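Local atomic coordinates of PHOX (Pseudomonas fluorescens, PDB entry 4A9V), a protein that hydrolyses phosphate monoesters as an alkaline phosphatase, using a complex iron-calcium cofactor held in a beta-propeller. Residues A[289-294]-A[370-375]; A[268-273]-A[297-302]; A[129-134]-A[544-549]; A[74-77]-A[81-84]. All coordinates share one frame; numbering follows the deposited sequence. Where two conformers were deposited one is given.

Contact 1: A[289-294]-A[370-375]; sequences MGDDER and HARLAA. With FEO (mu-oxo-diiron), chain S.
Arg372 ties Asp291 and Glu293 into a salt-bridge network. Asp291 is gripped side-on: NE of Arg372 lies 2.8 Å from OD2 of Asp291 on its syn lone pair, and NH2 of Arg372 lies 2.9 Å from OD1 of Asp291 in a nearly straight bond (172°). Glu293 is met end-on, its OE1 receiving NH2 of Arg372 at 2.9 Å and NH1 of Arg372 at 3.0 Å, both from the same face of the carboxylate, whose plane is turned 71° from the guanidinium. Arginine suits the place because its planar guanidinium can donate to both acids, and its chain, extended from CG to NE, carries it there. Between the two acids the chain makes an inverse gamma turn centred on Asp292, closed by Glu293 N to Asp291 O at 3.0 Å. Within this turn the Asp292 side chain points away from the arginine, and its OD2 binds iron FE2 of the mu-oxo-diiron at 2.0 Å. This second shell is likely to steady the backbone on either side of the iron ligand. Further out, Lys271 bonds to Asp291 through N and to Glu293 through NZ, and Tyr216 makes a cation-pi contact with Arg372. The contact joins the chain beyond strand 284-290 to the start of helix 371-377, whose Ala375 packs on strand 296-303 and Leu373 on helix 211-216.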
loop_
_atom_site.group_PDB
_atom_site.type_symbol
_atom_site.label_atom_id
_atom_site.label_comp_id
_atom_site.label_asym_id
_atom_site.label_seq_id
_atom_site.Cartn_x
_atom_site.Cartn_y
_atom_site.Cartn_z
ATOM N N MET A 289 5.352 3.783 -8.660
ATOM C CA MET A 289 4.036 3.274 -8.286
ATOM C C MET A 289 3.789 1.890 -8.878
ATOM O O MET A 289 3.849 1.717 -10.093
ATOM C CB MET A 289 2.949 4.214 -8.805
ATOM C CG MET A 289 2.958 5.579 -8.149
ATOM S SD MET A 289 1.765 6.716 -8.883
ATOM C CE MET A 289 2.562 7.056 -10.454
ATOM N N GLY A 290 3.311 0.968 -8.049
ATOM C CA GLY A 290 2.882 -0.344 -8.513
ATOM C C GLY A 290 1.370 -0.431 -8.639
ATOM O O GLY A 290 0.634 0.219 -7.894
ATOM N N ASP A 291 0.916 -1.256 -9.584
ATOM C CA ASP A 291 -0.492 -1.615 -9.781
ATOM C C ASP A 291 -0.676 -3.074 -9.370
ATOM O O ASP A 291 -0.199 -3.972 -10.063
ATOM C CB ASP A 291 -0.833 -1.438 -11.271
ATOM C CG ASP A 291 -2.285 -1.662 -11.591
ATOM O OD1 ASP A 291 -3.110 -1.833 -10.667
ATOM O OD2 ASP A 291 -2.624 -1.601 -12.798
ATOM N N ASP A 292 -1.269 -3.312 -8.200
ATOM C CA ASP A 292 -1.300 -4.667 -7.653
ATOM C C ASP A 292 -2.442 -5.481 -8.242
ATOM O O ASP A 292 -3.538 -5.567 -7.691
ATOM C CB ASP A 292 -1.363 -4.667 -6.131
ATOM C CG ASP A 292 -1.429 -6.065 -5.564
ATOM O OD1 ASP A 292 -1.252 -7.028 -6.340
ATOM O OD2 ASP A 292 -1.645 -6.206 -4.342
ATOM N N GLU A 293 -2.144 -6.136 -9.356
ATOM C CA GLU A 293 -3.001 -7.165 -9.906
ATOM C C GLU A 293 -2.113 -8.070 -10.747
ATOM O O GLU A 293 -1.077 -7.631 -11.252
ATOM C CB GLU A 293 -4.118 -6.529 -10.737
ATOM C CG GLU A 293 -5.157 -7.518 -11.226
ATOM C CD GLU A 293 -6.408 -6.865 -11.786
ATOM O OE1 GLU A 293 -6.804 -5.769 -11.336
ATOM O OE2 GLU A 293 -7.033 -7.495 -12.666
ATOM N N ARG A 294 -2.470 -9.347 -10.835
ATOM C CA ARG A 294 -1.675 -10.293 -11.608
ATOM C C ARG A 294 -1.559 -9.785 -13.039
ATOM O O ARG A 294 -2.565 -9.538 -13.693
ATOM C CB ARG A 294 -2.315 -11.679 -11.609
ATOM C CG ARG A 294 -2.282 -12.377 -10.264
ATOM C CD ARG A 294 -2.929 -13.748 -10.355
ATOM N NE ARG A 294 -4.347 -13.701 -10.031
ATOM C CZ ARG A 294 -4.828 -13.828 -8.801
ATOM N NH1 ARG A 294 -4.001 -14.057 -7.788
ATOM N NH2 ARG A 294 -6.095 -13.529 -8.562
ATOM N N HIS A 370 -7.641 5.750 -18.032
ATOM C CA HIS A 370 -7.463 4.399 -18.551
ATOM C C HIS A 370 -6.003 4.072 -18.728
ATOM O O HIS A 370 -5.602 3.423 -19.697
ATOM C CB HIS A 370 -8.221 4.250 -19.863
ATOM C CG HIS A 370 -9.704 4.400 -19.700
ATOM N ND1 HIS A 370 -10.514 4.811 -20.694
ATOM C CD2 HIS A 370 -10.525 4.134 -18.609
ATOM C CE1 HIS A 370 -11.786 4.823 -20.254
ATOM N NE2 HIS A 370 -11.789 4.418 -18.975
ATOM N N ALA A 371 -5.208 4.383 -17.710
ATOM C CA ALA A 371 -3.768 4.186 -17.776
ATOM C C ALA A 371 -3.392 2.734 -18.074
ATOM O O ALA A 371 -2.419 2.488 -18.778
ATOM C CB ALA A 371 -3.118 4.656 -16.494
ATOM N N ARG A 372 -4.140 1.770 -17.534
ATOM C CA ARG A 372 -3.834 0.367 -17.801
ATOM C C ARG A 372 -3.866 0.095 -19.303
ATOM O O ARG A 372 -3.041 -0.656 -19.825
ATOM C CB ARG A 372 -4.841 -0.546 -17.103
ATOM C CG ARG A 372 -4.628 -0.702 -15.607
ATOM C CD ARG A 372 -5.582 -1.733 -15.027
ATOM N NE ARG A 372 -5.220 -2.078 -13.666
ATOM C CZ ARG A 372 -5.797 -3.037 -12.961
ATOM N NH1 ARG A 372 -6.850 -3.695 -13.436
ATOM N NH2 ARG A 372 -5.290 -3.362 -11.787
ATOM N N LEU A 373 -4.902 0.592 -19.970
ATOM C CA LEU A 373 -5.074 0.363 -21.397
ATOM C C LEU A 373 -3.971 1.048 -22.188
ATOM O O LEU A 373 -3.477 0.507 -23.165
ATOM C CB LEU A 373 -6.442 0.862 -21.862
ATOM C CG LEU A 373 -7.612 0.018 -21.368
ATOM C CD1 LEU A 373 -8.921 0.623 -21.853
ATOM C CD2 LEU A 373 -7.494 -1.417 -21.856
ATOM N N ALA A 374 -3.605 2.260 -21.785
ATOM C CA ALA A 374 -2.548 2.988 -22.478
ATOM C C ALA A 374 -1.211 2.256 -22.326
ATOM O O ALA A 374 -0.434 2.146 -23.278
ATOM C CB ALA A 374 -2.450 4.411 -21.945
ATOM N N ALA A 375 -0.950 1.732 -21.131
ATOM C CA ALA A 375 0.286 1.013 -20.874
ATOM C C ALA A 375 0.367 -0.285 -21.695
ATOM O O ALA A 375 1.441 -0.678 -22.145
ATOM C CB ALA A 375 0.415 0.722 -19.387
HETATM FE FE1 FEO S . -3.699 -3.492 -0.327
HETATM FE FE2 FEO S . -1.731 -4.950 -2.791
HETATM O O FEO S . -2.340 -4.738 -0.971
HETATM O O HOH W 1 -2.865 -3.989 1.602
HETATM O O HOH W 2 -4.841 -5.452 -0.243
#

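Contact 2: A[268-273]-A[297-302]; sequences GRFKHE and FIYKFV. With CA (calcium ion), chain Q; FEO (mu-oxo-diiron), chain S.
Phe270 meets Tyr299 because their first torsions bring the two rings face to face, one above the other. In Phe270, CG sits in the crowded position between the backbone N and the carbonyl carbon (chi1 50°), which swings the ring back toward strand 296-303; in Tyr299, CG lies beside its own N, and the ring slides over that of Phe270 from the opposite direction. The result is an offset stack with centroids 4.1 Å apart and planes at 16°. CE2 of Phe270 stands over the centre of the Tyr299 ring, and the nearest atoms, CZ of Phe270 and CD1 of Tyr299, are 3.4 Å apart. On the other face of Phe270, CE1 of His272 lies 3.1 Å above the plane, so the phenyl ring is sandwiched between histidine and tyrosine. NE2 of His272 donates to O of Gly268 at 2.7 Å, which pins the imidazole; Gly268 suits its place because its positive phi would jam a side chain against the preceding carbonyl. An alanine in place of Tyr299 is likely to cost the stack and leave one face of Phe270 without its partner, freer to shift. Glu273, directly after His272, bridges the metals: OE1 of Glu273 binds iron FE2 at 2.0 Å and OE2 binds the calcium ion at 2.3 Å, Asp479 joining it on the calcium. The chemistry is therefore divided, with a buried aromatic stack that probably steadies the loop carrying Glu273, whose carboxylate links iron to calcium.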
loop_
_atom_site.group_PDB
_atom_site.type_symbol
_atom_site.label_atom_id
_atom_site.label_comp_id
_atom_site.label_asym_id
_atom_site.label_seq_id
_atom_site.Cartn_x
_atom_site.Cartn_y
_atom_site.Cartn_z
ATOM N N GLY A 268 -2.193 8.956 -12.674
ATOM C CA GLY A 268 -2.839 7.828 -13.338
ATOM C C GLY A 268 -3.813 7.065 -12.454
ATOM O O GLY A 268 -3.728 7.128 -11.221
ATOM N N ARG A 269 -4.733 6.351 -13.096
ATOM C CA ARG A 269 -5.749 5.564 -12.406
ATOM C C ARG A 269 -5.469 4.079 -12.598
ATOM O O ARG A 269 -5.348 3.604 -13.731
ATOM C CB ARG A 269 -7.143 5.905 -12.949
ATOM C CG ARG A 269 -8.247 5.024 -12.395
ATOM C CD ARG A 269 -9.605 5.592 -12.753
ATOM N NE ARG A 269 -10.684 4.634 -12.547
ATOM C CZ ARG A 269 -11.070 3.727 -13.436
ATOM N NH1 ARG A 269 -10.453 3.610 -14.601
ATOM N NH2 ARG A 269 -12.040 2.884 -13.125
ATOM N N PHE A 270 -5.344 3.363 -11.486
ATOM C CA PHE A 270 -5.095 1.927 -11.451
ATOM C C PHE A 270 -5.179 1.509 -9.978
ATOM O O PHE A 270 -5.662 2.285 -9.151
ATOM C CB PHE A 270 -3.766 1.519 -12.155
ATOM C CG PHE A 270 -2.544 2.311 -11.735
ATOM C CD1 PHE A 270 -1.749 1.883 -10.681
ATOM C CD2 PHE A 270 -2.064 3.334 -12.542
ATOM C CE1 PHE A 270 -0.557 2.519 -10.388
ATOM C CE2 PHE A 270 -0.877 3.969 -12.256
ATOM C CZ PHE A 270 -0.108 3.544 -11.199
ATOM N N LYS A 271 -4.859 0.257 -9.673
ATOM C CA LYS A 271 -5.010 -0.242 -8.314
ATOM C C LYS A 271 -3.714 0.019 -7.535
ATOM O O LYS A 271 -2.837 -0.838 -7.417
ATOM C CB LYS A 271 -5.448 -1.707 -8.329
ATOM C CG LYS A 271 -6.782 -1.855 -9.025
ATOM C CD LYS A 271 -7.386 -3.243 -8.964
ATOM C CE LYS A 271 -8.617 -3.295 -9.853
ATOM N NZ LYS A 271 -9.235 -4.645 -9.910
ATOM N N HIS A 272 -3.557 1.279 -7.137
ATOM C CA HIS A 272 -2.306 1.769 -6.564
ATOM C C HIS A 272 -1.996 1.094 -5.252
ATOM O O HIS A 272 -2.802 1.160 -4.324
ATOM C CB HIS A 272 -2.421 3.264 -6.291
ATOM C CG HIS A 272 -2.460 4.120 -7.523
ATOM N ND1 HIS A 272 -1.335 4.604 -8.095
ATOM C CD2 HIS A 272 -3.522 4.636 -8.245
ATOM C CE1 HIS A 272 -1.664 5.378 -9.138
ATOM N NE2 HIS A 272 -2.995 5.398 -9.235
ATOM N N GLU A 273 -0.771 0.593 -5.107
ATOM C CA GLU A 273 -0.302 0.076 -3.822
ATOM C C GLU A 273 0.327 1.201 -2.997
ATOM O O GLU A 273 -0.266 1.665 -2.027
ATOM C CB GLU A 273 0.677 -1.072 -4.008
ATOM C CG GLU A 273 1.094 -1.691 -2.681
ATOM C CD GLU A 273 0.252 -2.881 -2.269
ATOM O OE1 GLU A 273 -0.473 -3.420 -3.143
ATOM O OE2 GLU A 273 0.355 -3.288 -1.083
ATOM N N PHE A 297 1.207 -3.563 -14.177
ATOM C CA PHE A 297 2.454 -2.883 -14.489
ATOM C C PHE A 297 3.029 -2.058 -13.330
ATOM O O PHE A 297 2.380 -1.823 -12.300
ATOM C CB PHE A 297 2.267 -1.977 -15.705
ATOM C CG PHE A 297 1.613 -2.661 -16.880
ATOM C CD1 PHE A 297 2.099 -3.869 -17.350
ATOM C CD2 PHE A 297 0.544 -2.071 -17.546
ATOM C CE1 PHE A 297 1.555 -4.459 -18.476
ATOM C CE2 PHE A 297 -0.034 -2.685 -18.648
ATOM C CZ PHE A 297 0.466 -3.889 -19.101
ATOM N N ILE A 298 4.264 -1.603 -13.539
ATOM C CA ILE A 298 4.951 -0.648 -12.670
ATOM C C ILE A 298 5.093 0.682 -13.410
ATOM O O ILE A 298 5.477 0.718 -14.578
ATOM C CB ILE A 298 6.341 -1.187 -12.274
ATOM C CG1 ILE A 298 6.191 -2.461 -11.436
ATOM C CG2 ILE A 298 7.135 -0.128 -11.516
ATOM C CD1 ILE A 298 7.471 -3.249 -11.269
ATOM N N TYR A 299 4.786 1.765 -12.700
ATOM C CA TYR A 299 4.699 3.113 -13.259
ATOM C C TYR A 299 5.663 4.075 -12.551
ATOM O O TYR A 299 6.156 3.807 -11.452
ATOM C CB TYR A 299 3.268 3.659 -13.141
ATOM C CG TYR A 299 2.225 2.864 -13.892
ATOM C CD1 TYR A 299 1.697 1.689 -13.361
ATOM C CD2 TYR A 299 1.693 3.333 -15.087
ATOM C CE1 TYR A 299 0.715 0.980 -14.032
ATOM C CE2 TYR A 299 0.689 2.645 -15.744
ATOM C CZ TYR A 299 0.211 1.471 -15.222
ATOM O OH TYR A 299 -0.788 0.814 -15.904
ATOM N N LYS A 300 5.882 5.230 -13.170
ATOM C CA LYS A 300 6.777 6.265 -12.651
ATOM C C LYS A 300 6.256 7.618 -13.122
ATOM O O LYS A 300 6.113 7.844 -14.318
ATOM C CB LYS A 300 8.190 6.033 -13.184
ATOM C CG LYS A 300 9.213 7.095 -12.836
ATOM C CD LYS A 300 10.442 6.892 -13.713
ATOM C CE LYS A 300 11.582 7.842 -13.391
ATOM N NZ LYS A 300 12.699 7.655 -14.359
ATOM N N PHE A 301 6.020 8.523 -12.185
ATOM C CA PHE A 301 5.646 9.891 -12.514
ATOM C C PHE A 301 6.828 10.805 -12.236
ATOM O O PHE A 301 7.489 10.679 -11.206
ATOM C CB PHE A 301 4.453 10.330 -11.665
ATOM C CG PHE A 301 4.061 11.768 -11.873
ATOM C CD1 PHE A 301 3.298 12.147 -12.966
ATOM C CD2 PHE A 301 4.480 12.745 -10.986
ATOM C CE1 PHE A 301 2.980 13.476 -13.176
ATOM C CE2 PHE A 301 4.119 14.065 -11.167
ATOM C CZ PHE A 301 3.366 14.433 -12.264
ATOM N N VAL A 302 7.085 11.727 -13.154
ATOM C CA VAL A 302 8.118 12.744 -12.954
ATOM C C VAL A 302 7.499 14.125 -13.133
ATOM O O VAL A 302 6.878 14.399 -14.156
ATOM C CB VAL A 302 9.282 12.582 -13.949
ATOM C CG1 VAL A 302 10.357 13.618 -13.666
ATOM C CG2 VAL A 302 9.843 11.165 -13.890
HETATM CA CA CA Q . -0.382 -4.800 0.503
HETATM FE FE1 FEO S . -3.699 -3.492 -0.327
HETATM FE FE2 FEO S . -1.731 -4.950 -2.791
HETATM O O FEO S . -2.340 -4.738 -0.971
HETATM O O HOH W 1 -2.865 -3.989 1.602
HETATM O O HOH W 3 -0.288 -2.546 1.611
HETATM O O HOH W 4 0.064 -5.177 2.923
HETATM O O HOH W 5 -2.017 -6.808 0.956
HETATM O O HOH W 2 -4.841 -5.452 -0.243
#

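Contact 3: A[129-134]-A[544-549]; sequences GQWQFV and TLFVGI
OG1 of Thr544 and a water lie at the edge of the Trp131 indole, in its plane, while the edge of the Phe546 ring is directed toward the face of the five-membered ring. This is packing between two four-stranded antiparallel sheets of the beta-propeller, one ending in strand 130-144, the other containing strand 544-550. The aromatic pair is an offset edge-to-face contact, centroids 5.7 Å apart and planes at 69°, and CZ of Phe546 also touches CB of Trp131 at 3.8 Å. CG2 of Thr544 packs over one face of the Phe546 ring, 3.6 Å above its plane and toward the rim. With its OG1 beside the backbone N (chi1 -56°), Thr544 turns its polar arm to the tryptophan and its methyl to the phenylalanine, a division that a branched, half-polar side chain suits well. Trp131 also packs on Val124 and Arg126 of the neighbouring strand 118-127. Were a leucine to replace Trp131, the Phe546 edge would probably lose the aromatic face it meets, and the water held by the indole N-H would lose that donor. Two waters complete the seam by tying tryptophan to threonine: one water accepts from NE1 of Trp131 at 3.0 Å, the other from the backbone N of Trp131 at 2.9 Å, and each lies 3.0 Å from OG1 of Thr544.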
loop_
_atom_site.group_PDB
_atom_site.type_symbol
_atom_site.label_atom_id
_atom_site.label_comp_id
_atom_site.label_asym_id
_atom_site.label_seq_id
_atom_site.Cartn_x
_atom_site.Cartn_y
_atom_site.Cartn_z
ATOM N N GLY A 129 10.280 8.508 27.082
ATOM C CA GLY A 129 10.981 7.773 26.036
ATOM C C GLY A 129 10.062 7.045 25.063
ATOM O O GLY A 129 10.512 6.582 24.017
ATOM N N GLN A 130 8.775 6.956 25.393
ATOM C CA GLN A 130 7.839 6.126 24.632
ATOM C C GLN A 130 6.820 6.996 23.901
ATOM O O GLN A 130 6.195 7.867 24.493
ATOM C CB GLN A 130 7.098 5.160 25.561
ATOM C CG GLN A 130 8.006 4.353 26.476
ATOM C CD GLN A 130 8.201 2.929 25.994
ATOM O OE1 GLN A 130 8.908 2.687 25.018
ATOM N NE2 GLN A 130 7.533 1.985 26.647
ATOM N N TRP A 131 6.583 6.685 22.637
ATOM C CA TRP A 131 5.583 7.394 21.855
ATOM C C TRP A 131 4.202 6.877 22.173
ATOM O O TRP A 131 3.979 5.664 22.187
ATOM C CB TRP A 131 5.880 7.198 20.372
ATOM C CG TRP A 131 7.127 7.900 19.928
ATOM C CD1 TRP A 131 8.407 7.378 19.817
ATOM C CD2 TRP A 131 7.245 9.313 19.586
ATOM N NE1 TRP A 131 9.294 8.354 19.432
ATOM C CE2 TRP A 131 8.647 9.540 19.271
ATOM C CE3 TRP A 131 6.354 10.379 19.525
ATOM C CZ2 TRP A 131 9.108 10.779 18.862
ATOM C CZ3 TRP A 131 6.829 11.621 19.115
ATOM C CH2 TRP A 131 8.178 11.817 18.804
ATOM N N GLN A 132 3.251 7.791 22.350
ATOM C CA GLN A 132 1.865 7.435 22.629
ATOM C C GLN A 132 0.912 8.344 21.859
ATOM O O GLN A 132 1.188 9.523 21.633
ATOM C CB GLN A 132 1.572 7.529 24.132
ATOM C CG GLN A 132 2.461 6.663 25.012
ATOM C CD GLN A 132 2.190 6.872 26.490
ATOM O OE1 GLN A 132 2.458 7.948 27.025
ATOM N NE2 GLN A 132 1.464 5.938 27.092
ATOM N N PHE A 133 -0.246 7.794 21.535
ATOM C CA PHE A 133 -1.322 8.534 20.913
ATOM C C PHE A 133 -1.823 9.647 21.831
ATOM O O PHE A 133 -2.019 9.430 23.027
ATOM C CB PHE A 133 -2.451 7.555 20.578
ATOM C CG PHE A 133 -3.716 8.209 20.116
ATOM C CD1 PHE A 133 -3.717 9.076 19.037
ATOM C CD2 PHE A 133 -4.916 7.954 20.759
ATOM C CE1 PHE A 133 -4.892 9.668 18.603
ATOM C CE2 PHE A 133 -6.094 8.540 20.326
ATOM C CZ PHE A 133 -6.074 9.426 19.270
ATOM N N VAL A 134 -2.086 10.809 21.240
ATOM C CA VAL A 134 -2.683 11.948 21.938
ATOM C C VAL A 134 -4.127 12.144 21.478
ATOM O O VAL A 134 -4.401 12.797 20.463
ATOM C CB VAL A 134 -1.883 13.243 21.674
ATOM C CG1 VAL A 134 -2.478 14.410 22.443
ATOM C CG2 VAL A 134 -0.430 13.049 22.056
ATOM N N THR A 544 12.235 3.857 17.607
ATOM C CA THR A 544 10.925 3.229 17.559
ATOM C C THR A 544 10.574 2.902 16.117
ATOM O O THR A 544 10.694 3.740 15.227
ATOM C CB THR A 544 9.823 4.128 18.162
ATOM O OG1 THR A 544 10.175 4.478 19.504
ATOM C CG2 THR A 544 8.484 3.414 18.177
ATOM N N LEU A 545 10.197 1.648 15.897
ATOM C CA LEU A 545 9.683 1.185 14.618
ATOM C C LEU A 545 8.195 0.932 14.793
ATOM O O LEU A 545 7.799 0.153 15.661
ATOM C CB LEU A 545 10.420 -0.106 14.203
ATOM C CG LEU A 545 10.155 -0.693 12.803
ATOM C CD1 LEU A 545 11.175 -1.780 12.482
ATOM C CD2 LEU A 545 8.751 -1.256 12.674
ATOM N N PHE A 546 7.374 1.675 14.054
ATOM C CA PHE A 546 5.929 1.482 14.068
ATOM C C PHE A 546 5.538 0.544 12.930
ATOM O O PHE A 546 5.993 0.718 11.800
ATOM C CB PHE A 546 5.213 2.828 13.896
ATOM C CG PHE A 546 5.559 3.839 14.955
ATOM C CD1 PHE A 546 4.893 3.842 16.167
ATOM C CD2 PHE A 546 6.531 4.811 14.730
ATOM C CE1 PHE A 546 5.167 4.801 17.124
ATOM C CE2 PHE A 546 6.807 5.767 15.689
ATOM C CZ PHE A 546 6.137 5.755 16.892
ATOM N N VAL A 547 4.727 -0.466 13.236
ATOM C CA VAL A 547 4.354 -1.465 12.242
ATOM C C VAL A 547 2.892 -1.850 12.455
ATOM O O VAL A 547 2.417 -1.924 13.589
ATOM C CB VAL A 547 5.284 -2.704 12.303
ATOM C CG1 VAL A 547 5.213 -3.392 13.660
ATOM C CG2 VAL A 547 4.961 -3.681 11.182
ATOM N N GLY A 548 2.174 -2.068 11.363
ATOM C CA GLY A 548 0.772 -2.443 11.432
ATOM C C GLY A 548 0.531 -3.942 11.460
ATOM O O GLY A 548 1.200 -4.730 10.774
ATOM N N ILE A 549 -0.486 -4.311 12.233
ATOM C CA ILE A 549 -1.033 -5.650 12.253
ATOM C C ILE A 549 -2.470 -5.546 11.758
ATOM O O ILE A 549 -3.330 -4.961 12.418
ATOM C CB ILE A 549 -1.011 -6.220 13.686
ATOM C CG1 ILE A 549 0.424 -6.287 14.231
ATOM C CG2 ILE A 549 -1.690 -7.578 13.726
ATOM C CD1 ILE A 549 1.392 -7.111 13.405
HETATM O O HOH W 6 11.866 6.911 19.651
HETATM O O HOH W 7 8.099 4.389 21.599
#

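Contact 4: A[74-77]-A[81-84]; sequences FEFP and NRAL. With EDO (1,2-ethanediol), chain O.
Phe74 N donates to Leu84 O at 2.7 Å in an almost straight bond (174°), and Leu84 N returns to Phe74 O at 3.0 Å. This hydrogen-bonded pair belongs to the beta hairpin of strands 68-76 and 82-89, within an antiparallel sheet of the propeller. Glu75 and Ala83 form the next, non-hydrogen-bonded pair, and Ala83 CB lies 3.4 Å from Phe74 O, a close approach that a small alanine side chain suits. Toward the turn the bond from Phe76 N to Arg82 O is weak, and a water donates to Arg82 O at 2.7 Å beside it. There the side chains of Phe76 and Arg82 also meet. CG of Phe76 lies anti to its N (chi1 -158°), which lays the ring alongside Arg82, both side chains pointing the same way. In one of its two conformers Arg82, bent at chi3, lays its guanidinium flat on the ring, planes 18° apart, a cation-pi stack. NE of Arg82 also forms a salt bridge with Glu123, while Tyr139 meets the Phe76 ring edge-to-face. At the edge of the Phe76 ring, CD2 of Phe76 touches CD2 of Leu84 at 4.3 Å, and over the phenyl face Arg82 CZ stands 4.1 Å from the ring centroid.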
loop_
_atom_site.group_PDB
_atom_site.type_symbol
_atom_site.label_atom_id
_atom_site.label_comp_id
_atom_site.label_asym_id
_atom_site.label_seq_id
_atom_site.Cartn_x
_atom_site.Cartn_y
_atom_site.Cartn_z
ATOM N N PHE A 74 5.408 12.118 10.355
ATOM C CA PHE A 74 5.878 13.461 10.049
ATOM C C PHE A 74 6.402 14.102 11.324
ATOM O O PHE A 74 5.665 14.300 12.281
ATOM C CB PHE A 74 4.724 14.309 9.499
ATOM C CG PHE A 74 4.204 13.835 8.169
ATOM C CD1 PHE A 74 3.295 12.792 8.088
ATOM C CD2 PHE A 74 4.646 14.421 6.992
ATOM C CE1 PHE A 74 2.854 12.332 6.860
ATOM C CE2 PHE A 74 4.209 13.961 5.760
ATOM C CZ PHE A 74 3.313 12.915 5.697
ATOM N N GLU A 75 7.680 14.448 11.326
ATOM C CA GLU A 75 8.296 15.280 12.368
ATOM C C GLU A 75 7.456 16.520 12.596
ATOM O O GLU A 75 7.070 17.161 11.633
ATOM C CB GLU A 75 9.685 15.728 11.910
ATOM C CG GLU A 75 10.721 14.619 11.884
ATOM C CD GLU A 75 11.935 14.973 11.047
ATOM O OE1 GLU A 75 12.759 15.788 11.511
ATOM O OE2 GLU A 75 12.068 14.430 9.929
ATOM N N PHE A 76 7.232 16.906 13.844
ATOM C CA PHE A 76 6.493 18.116 14.127
ATOM C C PHE A 76 7.460 19.296 14.200
ATOM O O PHE A 76 8.353 19.309 15.037
ATOM C CB PHE A 76 5.739 17.963 15.450
ATOM C CG PHE A 76 4.578 18.896 15.593
ATOM C CD1 PHE A 76 4.785 20.226 15.905
ATOM C CD2 PHE A 76 3.289 18.463 15.340
ATOM C CE1 PHE A 76 3.728 21.112 15.965
ATOM C CE2 PHE A 76 2.220 19.341 15.413
ATOM C CZ PHE A 76 2.441 20.663 15.747
ATOM N N PRO A 77 7.359 20.251 13.264
ATOM C CA PRO A 77 8.330 21.344 13.265
ATOM C C PRO A 77 8.409 22.048 14.621
ATOM O O PRO A 77 7.387 22.395 15.202
ATOM C CB PRO A 77 7.796 22.281 12.173
ATOM C CG PRO A 77 7.059 21.372 11.243
ATOM C CD PRO A 77 6.407 20.364 12.147
ATOM N N ASN A 81 9.522 16.101 20.541
ATOM C CA ASN A 81 8.709 15.110 21.249
ATOM C C ASN A 81 7.266 15.026 20.770
ATOM O O ASN A 81 6.423 14.435 21.435
ATOM C CB ASN A 81 8.757 15.356 22.754
ATOM C CG ASN A 81 10.097 15.000 23.354
ATOM O OD1 ASN A 81 10.808 14.143 22.842
ATOM N ND2 ASN A 81 10.450 15.662 24.436
ATOM N N ARG A 82 7.019 15.548 19.574
ATOM C CA ARG A 82 5.703 15.458 18.934
ATOM C C ARG A 82 5.905 14.974 17.503
ATOM O O ARG A 82 6.923 15.268 16.879
ATOM C CB ARG A 82 4.989 16.823 18.898
ATOM C CG ARG A 82 4.595 17.415 20.245
ATOM C CD ARG A 82 3.933 18.780 20.080
ATOM N NE ARG A 82 2.539 18.670 19.657
ATOM C CZ ARG A 82 1.758 19.706 19.383
ATOM N NH1 ARG A 82 2.232 20.940 19.496
ATOM N NH2 ARG A 82 0.519 19.508 18.944
ATOM N N ALA A 83 4.890 14.310 16.955
ATOM C CA ALA A 83 4.888 13.932 15.540
ATOM C C ALA A 83 3.446 13.709 15.127
ATOM O O ALA A 83 2.576 13.492 15.974
ATOM C CB ALA A 83 5.707 12.672 15.310
ATOM N N LEU A 84 3.185 13.771 13.828
ATOM C CA LEU A 84 1.915 13.312 13.291
ATOM C C LEU A 84 2.146 12.019 12.532
ATOM O O LEU A 84 3.169 11.841 11.888
ATOM C CB LEU A 84 1.284 14.353 12.356
ATOM C CG LEU A 84 1.043 15.741 12.950
ATOM C CD1 LEU A 84 0.287 16.580 11.934
ATOM C CD2 LEU A 84 0.271 15.662 14.261
HETATM C C1 EDO O . 9.362 15.150 8.711
HETATM O O1 EDO O . 9.338 13.713 9.248
HETATM C C2 EDO O . 8.423 15.241 7.502
HETATM O O2 EDO O . 7.839 16.555 7.441
HETATM O O HOH W 8 9.372 15.127 15.654
#

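In the fold
Contacts 1 and 2 form one unit, their centres about 6 Å apart, beside the mu-oxo-diiron: each supplies an iron ligand, Asp292 and Glu273 respectively. Their strands are neighbours in one sheet, with Met289 O 2.8 Å from Tyr299 N. Contacts 3 and 4 make a second pair, centres about 13 Å apart, strand 130-144 of contact 3 lying in the same sheet as the hairpin of contact 4, and meet where Trp131 CZ3 lies 3.7 Å from Asn81 O. They stand away from the iron-calcium cofactor; the centres of contacts 1 and 3 are about 34 Å apart. Contact 3 joins residues over 400 positions apart, whereas contact 4 closes a short hairpin, its segments four residues apart.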